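Mannose-specific lectin 3 chain 2 (Crocus vernus, PDB 3MEZ) is the domain 2 chain of a heterotetrameric bulb-type lectin that probably binds mannose. Local coordinates at residues I2-F10 with D17-D25; M61-L69 with S82-L93. All coordinates share one frame; numbering follows the deposited sequence.

Interaction 1. Residues I2-F10 with D17-D25; sequences IPRVRNVLF and DNAQLATRD
R6 and A22 are joined by the one direct hydrogen bond across this contact, from backbone to backbone: A22 N donates to R6 O at 3.0 Å with 161° at the hydrogen, arriving tilted from the carbonyl plane. The same oxygen also receives a CA-H...O contact from L21, whose CA lies 3.2 Å from R6 O, so a single carbonyl faces two consecutive residues of 17-25. A second backbone link is indirect. One water donates to V5 O and to Q20 O, at 3.0 Å from each, and bridges the two segments, one residue before R6 on one side and two before A22 on the other.

This is an approach between two sheet edges, not strand pairing. In the beta-prism II fold of bulb-type lectins, strand 8-10 belongs to one sheet, pairing with 92-95, whereas 20-23 borders another beside 26-30; the bonds above fall just ahead of strand 8-10, where the sheets converge.

The apolar contact is that of L21 with L9, L21 CD2 lying 4.4 Å from L9 CB, and L93 of strand 92-95 also packs on the L21 side chain. The same methyl lies beside the carbonyl oxygens of V5 and R6.

Two arginines reach over from exposed positions. The R6 chain leaves with CG anti to the backbone N and bends at chi3 (-103°), which brings one guanidinium face over the A22 methyl, NH2 being 3.6 Å from A22 CB. R4 approaches A19 differently: the edge of its guanidinium meets the methyl near its plane, with NH1 4.2 Å from A19 CB. N7 touches A22 O through CB alone, because its amide end turns away to hydrogen-bond N3 of the chain of Mannose-specific lectin 3 chain 1. V8 N is buried by the contact and has no polar partner in the model.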
loop_
_atom_site.group_PDB
_atom_site.type_symbol
_atom_site.label_atom_id
_atom_site.label_comp_id
_atom_site.label_asym_id
_atom_site.label_seq_id
_atom_site.Cartn_x
_atom_site.Cartn_y
_atom_site.Cartn_z
ATOM N N ILE B 2 -3.070 2.178 -5.088
ATOM C CA ILE B 2 -4.279 1.408 -5.248
ATOM C C ILE B 2 -4.589 0.677 -3.936
ATOM O O ILE B 2 -3.755 0.122 -3.346
ATOM C CB ILE B 2 -4.123 0.392 -6.417
ATOM C CG1 ILE B 2 -3.751 1.077 -7.709
ATOM C CG2 ILE B 2 -5.334 -0.429 -6.610
ATOM C CD1 ILE B 2 -3.084 0.195 -8.647
ATOM N N PRO B 3 -5.832 0.687 -3.521
ATOM C CA PRO B 3 -6.228 0.028 -2.289
ATOM C C PRO B 3 -5.959 -1.490 -2.340
ATOM O O PRO B 3 -6.008 -2.048 -3.370
ATOM C CB PRO B 3 -7.705 0.299 -2.251
ATOM C CG PRO B 3 -7.888 1.468 -2.954
ATOM C CD PRO B 3 -6.920 1.488 -4.054
ATOM N N ARG B 4 -5.615 -2.097 -1.229
ATOM C CA ARG B 4 -5.374 -3.507 -1.186
ATOM C C ARG B 4 -6.670 -4.294 -1.414
ATOM O O ARG B 4 -7.671 -3.979 -0.852
ATOM C CB ARG B 4 -4.775 -3.898 0.134
ATOM C CG ARG B 4 -3.612 -3.089 0.538
ATOM C CD ARG B 4 -3.505 -2.981 2.049
ATOM N NE ARG B 4 -3.122 -4.254 2.656
ATOM C CZ ARG B 4 -2.164 -5.010 2.166
ATOM N NH1 ARG B 4 -1.844 -6.165 2.724
ATOM N NH2 ARG B 4 -1.553 -4.605 1.086
ATOM N N VAL B 5 -6.581 -5.339 -2.224
ATOM C CA VAL B 5 -7.634 -6.324 -2.429
ATOM C C VAL B 5 -7.181 -7.750 -2.028
ATOM O O VAL B 5 -6.106 -8.171 -2.343
ATOM C CB VAL B 5 -8.114 -6.317 -3.884
ATOM C CG1 VAL B 5 -9.196 -7.351 -4.116
ATOM C CG2 VAL B 5 -8.611 -4.980 -4.266
ATOM N N ARG B 6 -8.062 -8.475 -1.371
ATOM C CA ARG B 6 -7.730 -9.735 -0.752
ATOM C C ARG B 6 -7.222 -10.804 -1.726
ATOM O O ARG B 6 -6.361 -11.517 -1.402
ATOM C CB ARG B 6 -8.921 -10.307 -0.011
ATOM C CG ARG B 6 -8.655 -11.630 0.567
ATOM C CD ARG B 6 -9.711 -12.097 1.578
ATOM N NE ARG B 6 -9.247 -11.949 2.958
ATOM C CZ ARG B 6 -9.064 -12.959 3.796
ATOM N NH1 ARG B 6 -8.642 -12.729 5.016
ATOM N NH2 ARG B 6 -9.314 -14.193 3.416
ATOM N N ASN B 7 -7.831 -10.889 -2.893
ATOM C CA ASN B 7 -7.565 -11.934 -3.859
ATOM C C ASN B 7 -6.807 -11.535 -5.127
ATOM O O ASN B 7 -6.486 -12.366 -5.901
ATOM C CB ASN B 7 -8.856 -12.644 -4.233
ATOM C CG ASN B 7 -9.830 -11.748 -4.953
ATOM O OD1 ASN B 7 -9.969 -10.608 -4.636
ATOM N ND2 ASN B 7 -10.521 -12.305 -5.919
ATOM N N VAL B 8 -6.525 -10.252 -5.300
ATOM C CA VAL B 8 -5.916 -9.711 -6.498
ATOM C C VAL B 8 -4.863 -8.653 -6.185
ATOM O O VAL B 8 -5.105 -7.845 -5.361
ATOM C CB VAL B 8 -6.974 -8.997 -7.322
ATOM C CG1 VAL B 8 -6.394 -8.366 -8.524
ATOM C CG2 VAL B 8 -8.101 -9.895 -7.669
ATOM N N LEU B 9 -3.742 -8.673 -6.888
ATOM C CA LEU B 9 -2.707 -7.643 -6.845
ATOM C C LEU B 9 -2.620 -6.972 -8.218
ATOM O O LEU B 9 -2.561 -7.652 -9.182
ATOM C CB LEU B 9 -1.345 -8.244 -6.502
ATOM C CG LEU B 9 -0.197 -7.320 -6.116
ATOM C CD1 LEU B 9 -0.409 -6.831 -4.741
ATOM C CD2 LEU B 9 1.148 -7.932 -6.230
ATOM N N PHE B 10 -2.633 -5.653 -8.255
ATOM C CA PHE B 10 -2.602 -4.869 -9.458
ATOM C C PHE B 10 -1.190 -4.336 -9.713
ATOM O O PHE B 10 -0.446 -4.190 -8.793
ATOM C CB PHE B 10 -3.566 -3.712 -9.361
ATOM C CG PHE B 10 -4.973 -4.101 -9.085
ATOM C CD1 PHE B 10 -5.830 -4.425 -10.108
ATOM C CD2 PHE B 10 -5.454 -4.129 -7.806
ATOM C CE1 PHE B 10 -7.087 -4.783 -9.855
ATOM C CE2 PHE B 10 -6.720 -4.508 -7.586
ATOM C CZ PHE B 10 -7.523 -4.814 -8.605
ATOM N N ASP B 17 6.653 -8.528 4.238
ATOM C CA ASP B 17 6.543 -8.835 5.628
ATOM C C ASP B 17 5.281 -9.606 6.004
ATOM O O ASP B 17 4.583 -9.208 6.861
ATOM C CB ASP B 17 6.625 -7.559 6.425
ATOM C CG ASP B 17 7.021 -7.784 7.837
ATOM O OD1 ASP B 17 7.543 -8.822 8.154
ATOM O OD2 ASP B 17 6.765 -6.921 8.621
ATOM N N ASN B 18 5.034 -10.681 5.276
ATOM C CA ASN B 18 3.956 -11.633 5.508
ATOM C C ASN B 18 2.583 -11.226 4.999
ATOM O O ASN B 18 1.641 -11.896 5.224
ATOM C CB ASN B 18 3.864 -12.019 6.952
ATOM C CG ASN B 18 5.137 -12.537 7.477
ATOM O OD1 ASN B 18 5.738 -13.386 6.898
ATOM N ND2 ASN B 18 5.545 -12.034 8.589
ATOM N N ALA B 19 2.534 -10.156 4.243
ATOM C CA ALA B 19 1.343 -9.790 3.522
ATOM C C ALA B 19 0.945 -10.906 2.534
ATOM O O ALA B 19 1.765 -11.592 2.058
ATOM C CB ALA B 19 1.566 -8.557 2.812
ATOM N N GLN B 20 -0.341 -11.076 2.295
ATOM C CA GLN B 20 -0.817 -12.137 1.454
ATOM C C GLN B 20 -2.012 -11.815 0.581
ATOM O O GLN B 20 -2.728 -10.875 0.807
ATOM C CB GLN B 20 -1.143 -13.372 2.277
ATOM C CG GLN B 20 -2.327 -13.218 3.160
ATOM C CD GLN B 20 -2.657 -14.451 3.988
ATOM O OE1 GLN B 20 -1.832 -15.012 4.640
ATOM N NE2 GLN B 20 -3.876 -14.833 3.959
ATOM N N LEU B 21 -2.176 -12.659 -0.422
ATOM C CA LEU B 21 -3.417 -12.857 -1.111
ATOM C C LEU B 21 -4.012 -14.138 -0.571
ATOM O O LEU B 21 -3.295 -15.011 -0.192
ATOM C CB LEU B 21 -3.238 -12.995 -2.594
ATOM C CG LEU B 21 -2.528 -11.940 -3.410
ATOM C CD1 LEU B 21 -2.465 -12.271 -4.824
ATOM C CD2 LEU B 21 -3.096 -10.594 -3.217
ATOM N N ALA B 22 -5.327 -14.198 -0.511
ATOM C CA ALA B 22 -6.053 -15.311 0.028
ATOM C C ALA B 22 -7.342 -15.570 -0.717
ATOM O O ALA B 22 -8.025 -14.656 -1.042
ATOM C CB ALA B 22 -6.367 -15.039 1.441
ATOM N N THR B 23 -7.662 -16.835 -0.947
ATOM C CA THR B 23 -8.990 -17.281 -1.315
ATOM C C THR B 23 -9.225 -18.714 -0.884
ATOM O O THR B 23 -8.375 -19.531 -1.037
ATOM C CB THR B 23 -9.286 -17.107 -2.800
ATOM O OG1 THR B 23 -10.645 -17.421 -3.060
ATOM C CG2 THR B 23 -8.483 -17.982 -3.600
ATOM N N ARG B 24 -10.389 -18.978 -0.332
ATOM C CA ARG B 24 -10.699 -20.274 0.241
ATOM C C ARG B 24 -9.597 -20.626 1.226
ATOM O O ARG B 24 -9.313 -19.852 2.045
ATOM C CB ARG B 24 -10.909 -21.328 -0.814
ATOM C CG ARG B 24 -11.937 -20.940 -1.804
ATOM C CD ARG B 24 -12.442 -22.080 -2.692
ATOM N NE ARG B 24 -13.531 -21.688 -3.561
ATOM C CZ ARG B 24 -14.057 -22.451 -4.499
ATOM N NH1 ARG B 24 -13.608 -23.629 -4.705
ATOM N NH2 ARG B 24 -15.033 -22.026 -5.226
ATOM N N ASP B 25 -9.007 -21.806 1.101
ATOM C CA ASP B 25 -7.918 -22.222 1.945
ATOM C C ASP B 25 -6.532 -21.953 1.380
ATOM O O ASP B 25 -5.586 -22.354 1.943
ATOM C CB ASP B 25 -8.068 -23.677 2.417
ATOM C CG ASP B 25 -8.161 -24.662 1.299
ATOM O OD1 ASP B 25 -8.401 -24.285 0.157
ATOM O OD2 ASP B 25 -8.037 -25.844 1.593
HETATM O O HOH W 1 -4.017 -8.348 -0.152
#

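Interaction 2. Residues M61-L69 with S82-L93; sequences MRLGHSGEL and SNTVGQEGDYVL. Unlike the reference sequence in segment 61-69: E68 (reference Gln).
H65 and S66 present consecutive backbone carbonyls to the chain running from T84 to Y91. H65 O accepts G89 N at 3.0 Å and also a CA-H...O contact from E88, with E88 CA 3.4 Å from H65 O. S66 O takes G86 N at 3.0 Å. At the far end L69 and S82 are linked twice: L69 N donates to S82 OG at 3.0 Å, almost straight at 174°, while S82 N returns to L69 O at 3.1 Å. S82 OG, between its backbone N and carbonyl carbon (chi1 70°), thus takes the place of a backbone acceptor.

In the beta-prism II fold, residues 64-68 of the first segment make the turn between strands 60-63 and 69-72. Segment 82-93 carries the chain from that sheet to strand 92-95 of the next. The turn is held internally by E68, which folds back so that the syn lone pair of OE2 accepts S66 N at 3.2 Å. E68 OE1 lies close to a carboxylate oxygen of D74 of the second subunit; a shared proton there is possible. The other D74 oxygen receives H65 N and forms a salt bridge with R62.

Y91 lies beneath the turn. G67 CA stands 3.6 Å from the ring centroid, 19° off its normal, a CH-pi contact over one face. The Y91 hydroxyl donates to Q87 O at 2.6 Å, which helps to hold the outer end of the ring, and S11 OG bonds both G64 O and Y91 N. Further inward the CD2 methyl of L63 lies against the backbone and CB of L93.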
loop_
_atom_site.group_PDB
_atom_site.type_symbol
_atom_site.label_atom_id
_atom_site.label_comp_id
_atom_site.label_asym_id
_atom_site.label_seq_id
_atom_site.Cartn_x
_atom_site.Cartn_y
_atom_site.Cartn_z
ATOM N N MET B 61 7.733 -8.069 -2.881
ATOM C CA MET B 61 7.243 -8.477 -4.165
ATOM C C MET B 61 6.416 -7.388 -4.854
ATOM O O MET B 61 5.679 -6.700 -4.240
ATOM C CB MET B 61 6.431 -9.741 -4.054
ATOM C CG MET B 61 6.369 -10.466 -5.301
ATOM S SD MET B 61 4.914 -10.011 -6.149
ATOM C CE MET B 61 3.754 -11.078 -5.398
ATOM N N ARG B 62 6.631 -7.244 -6.145
ATOM C CA ARG B 62 5.994 -6.235 -6.930
ATOM C C ARG B 62 5.557 -6.771 -8.274
ATOM O O ARG B 62 6.304 -7.389 -8.939
ATOM C CB ARG B 62 6.926 -5.030 -7.134
ATOM C CG ARG B 62 6.403 -3.960 -8.057
ATOM C CD ARG B 62 7.349 -2.762 -8.261
ATOM N NE ARG B 62 6.864 -1.720 -9.151
ATOM C CZ ARG B 62 6.953 -1.739 -10.472
ATOM N NH1 ARG B 62 7.506 -2.738 -11.076
ATOM N NH2 ARG B 62 6.505 -0.759 -11.191
ATOM N N LEU B 63 4.343 -6.446 -8.656
ATOM C CA LEU B 63 3.842 -6.743 -9.965
ATOM C C LEU B 63 4.053 -5.515 -10.831
ATOM O O LEU B 63 3.609 -4.443 -10.534
ATOM C CB LEU B 63 2.366 -7.127 -9.915
ATOM C CG LEU B 63 1.619 -7.332 -11.230
ATOM C CD1 LEU B 63 2.236 -8.413 -12.018
ATOM C CD2 LEU B 63 0.138 -7.612 -11.044
ATOM N N GLY B 64 4.778 -5.733 -11.908
ATOM C CA GLY B 64 5.153 -4.705 -12.828
ATOM C C GLY B 64 4.161 -4.400 -13.927
ATOM O O GLY B 64 3.163 -5.013 -14.027
ATOM N N HIS B 65 4.526 -3.455 -14.773
ATOM C CA HIS B 65 3.696 -3.025 -15.871
ATOM C C HIS B 65 4.018 -3.692 -17.218
ATOM O O HIS B 65 3.670 -3.202 -18.248
ATOM C CB HIS B 65 3.613 -1.533 -15.972
ATOM C CG HIS B 65 2.756 -0.908 -14.924
ATOM N ND1 HIS B 65 3.230 -0.590 -13.679
ATOM C CD2 HIS B 65 1.476 -0.509 -14.941
ATOM C CE1 HIS B 65 2.270 -0.044 -12.974
ATOM N NE2 HIS B 65 1.197 0.011 -13.717
ATOM N N SER B 66 4.730 -4.795 -17.152
ATOM C CA SER B 66 4.843 -5.760 -18.222
ATOM C C SER B 66 4.424 -7.174 -17.765
ATOM O O SER B 66 4.749 -8.159 -18.385
ATOM C CB SER B 66 6.254 -5.771 -18.817
ATOM O OG SER B 66 6.599 -4.542 -19.393
ATOM N N GLY B 67 3.719 -7.251 -16.650
ATOM C CA GLY B 67 3.292 -8.513 -16.117
ATOM C C GLY B 67 4.330 -9.296 -15.334
ATOM O O GLY B 67 4.063 -10.360 -14.914
ATOM N N GLU B 68 5.514 -8.752 -15.154
ATOM C CA GLU B 68 6.567 -9.411 -14.402
ATOM C C GLU B 68 6.351 -9.385 -12.900
ATOM O O GLU B 68 5.934 -8.411 -12.414
ATOM C CB GLU B 68 7.945 -8.805 -14.760
ATOM C CG GLU B 68 8.342 -7.498 -14.083
ATOM C CD GLU B 68 7.732 -6.255 -14.705
ATOM O OE1 GLU B 68 8.350 -5.196 -14.754
ATOM O OE2 GLU B 68 6.616 -6.320 -15.122
ATOM N N LEU B 69 6.688 -10.448 -12.197
ATOM C CA LEU B 69 6.737 -10.461 -10.747
ATOM C C LEU B 69 8.160 -10.556 -10.244
ATOM O O LEU B 69 8.781 -11.557 -10.422
ATOM C CB LEU B 69 6.038 -11.680 -10.197
ATOM C CG LEU B 69 4.565 -11.915 -10.057
ATOM C CD1 LEU B 69 4.370 -13.237 -9.341
ATOM C CD2 LEU B 69 3.935 -10.825 -9.294
ATOM N N SER B 82 9.889 -13.570 -12.472
ATOM C CA SER B 82 9.178 -14.441 -13.354
ATOM C C SER B 82 9.614 -14.178 -14.797
ATOM O O SER B 82 10.251 -13.191 -15.077
ATOM C CB SER B 82 7.681 -14.308 -13.140
ATOM O OG SER B 82 7.223 -13.096 -13.576
ATOM N N ASN B 83 9.285 -15.083 -15.701
ATOM C CA ASN B 83 9.805 -14.986 -17.050
ATOM C C ASN B 83 8.983 -14.107 -17.973
ATOM O O ASN B 83 9.310 -13.941 -19.098
ATOM C CB ASN B 83 10.088 -16.355 -17.658
ATOM C CG ASN B 83 8.864 -17.180 -17.818
ATOM O OD1 ASN B 83 7.783 -16.758 -17.530
ATOM N ND2 ASN B 83 9.045 -18.372 -18.300
ATOM N N THR B 84 7.919 -13.533 -17.454
ATOM C CA THR B 84 7.012 -12.760 -18.256
ATOM C C THR B 84 7.463 -11.431 -18.692
ATOM O O THR B 84 8.110 -10.742 -17.975
ATOM C CB THR B 84 5.671 -12.444 -17.576
ATOM O OG1 THR B 84 5.333 -11.106 -17.892
ATOM C CG2 THR B 84 5.707 -12.556 -16.094
ATOM N N VAL B 85 7.083 -11.059 -19.892
ATOM C CA VAL B 85 7.142 -9.683 -20.257
ATOM C C VAL B 85 6.353 -9.300 -21.472
ATOM O O VAL B 85 6.873 -9.292 -22.575
ATOM C CB VAL B 85 8.540 -9.235 -20.380
ATOM C CG1 VAL B 85 8.893 -8.356 -19.180
ATOM C CG2 VAL B 85 9.416 -10.424 -20.430
ATOM N N GLY B 86 5.108 -8.952 -21.222
ATOM C CA GLY B 86 4.171 -8.526 -22.212
ATOM C C GLY B 86 4.262 -7.072 -22.544
ATOM O O GLY B 86 5.180 -6.416 -22.228
ATOM N N GLN B 87 3.267 -6.591 -23.231
ATOM C CA GLN B 87 3.206 -5.224 -23.677
ATOM C C GLN B 87 2.992 -4.280 -22.475
ATOM O O GLN B 87 2.360 -4.639 -21.518
ATOM C CB GLN B 87 2.079 -5.146 -24.703
ATOM C CG GLN B 87 1.681 -3.799 -25.179
ATOM C CD GLN B 87 0.306 -3.766 -25.827
ATOM O OE1 GLN B 87 -0.330 -4.788 -26.038
ATOM N NE2 GLN B 87 -0.148 -2.580 -26.157
ATOM N N GLU B 88 3.524 -3.075 -22.544
ATOM C CA GLU B 88 3.388 -2.151 -21.460
ATOM C C GLU B 88 1.948 -1.822 -21.190
ATOM O O GLU B 88 1.218 -1.529 -22.076
ATOM C CB GLU B 88 4.142 -0.845 -21.713
ATOM C CG GLU B 88 4.093 0.079 -20.524
ATOM C CD GLU B 88 4.307 1.559 -20.833
ATOM O OE1 GLU B 88 3.825 2.043 -21.854
ATOM O OE2 GLU B 88 4.951 2.251 -20.048
ATOM N N GLY B 89 1.581 -1.847 -19.927
ATOM C CA GLY B 89 0.238 -1.586 -19.525
ATOM C C GLY B 89 0.000 -2.057 -18.105
ATOM O O GLY B 89 0.916 -2.241 -17.385
ATOM N N ASP B 90 -1.256 -2.260 -17.770
ATOM C CA ASP B 90 -1.692 -2.629 -16.440
ATOM C C ASP B 90 -2.065 -4.112 -16.365
ATOM O O ASP B 90 -2.766 -4.598 -17.178
ATOM C CB ASP B 90 -2.848 -1.755 -16.009
ATOM C CG ASP B 90 -2.500 -0.285 -15.992
ATOM O OD1 ASP B 90 -1.376 0.071 -15.775
ATOM O OD2 ASP B 90 -3.382 0.489 -16.201
ATOM N N TYR B 91 -1.546 -4.784 -15.367
ATOM C CA TYR B 91 -1.672 -6.213 -15.200
ATOM C C TYR B 91 -2.300 -6.577 -13.846
ATOM O O TYR B 91 -2.396 -5.768 -12.967
ATOM C CB TYR B 91 -0.345 -6.914 -15.371
ATOM C CG TYR B 91 0.222 -6.917 -16.765
ATOM C CD1 TYR B 91 0.732 -5.780 -17.317
ATOM C CD2 TYR B 91 0.234 -8.069 -17.530
ATOM C CE1 TYR B 91 1.263 -5.790 -18.570
ATOM C CE2 TYR B 91 0.734 -8.076 -18.735
ATOM C CZ TYR B 91 1.231 -6.940 -19.275
ATOM O OH TYR B 91 1.742 -6.950 -20.499
ATOM N N VAL B 92 -2.782 -7.791 -13.743
ATOM C CA VAL B 92 -3.384 -8.240 -12.550
ATOM C C VAL B 92 -2.900 -9.648 -12.209
ATOM O O VAL B 92 -2.752 -10.453 -13.051
ATOM C CB VAL B 92 -4.895 -8.078 -12.698
ATOM C CG1 VAL B 92 -5.549 -9.326 -13.121
ATOM C CG2 VAL B 92 -5.451 -7.466 -11.583
ATOM N N LEU B 93 -2.574 -9.862 -10.960
ATOM C CA LEU B 93 -2.237 -11.162 -10.413
ATOM C C LEU B 93 -3.444 -11.585 -9.590
ATOM O O LEU B 93 -3.794 -10.923 -8.649
ATOM C CB LEU B 93 -1.047 -11.065 -9.497
ATOM C CG LEU B 93 -0.099 -12.181 -9.033
ATOM C CD1 LEU B 93 0.269 -12.199 -7.570
ATOM C CD2 LEU B 93 -0.435 -13.530 -9.510
#

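Overall arrangement
Interactions 1 and 2 lie on opposite sides of the chain's centre, with their own centres 16 Å apart, yet they meet in one sheet. Strands 8-10 and 92-95 are antiparallel neighbours there, and a probable hydrogen bond runs from L93 N to L9 O at 2.8 Å, with V8 and F10 packing on V92. Along the chain they come in series, 2-10/17-25 closing before 61-69/82-93 opens. Each joins this shared sheet to a different four-stranded sheet, one edged by 20-23, the other containing 60-63, so together they tie the three faces of the prism. Both also touch the second subunit and the chain 1 partner, placing them near interfaces of the heterotetramer.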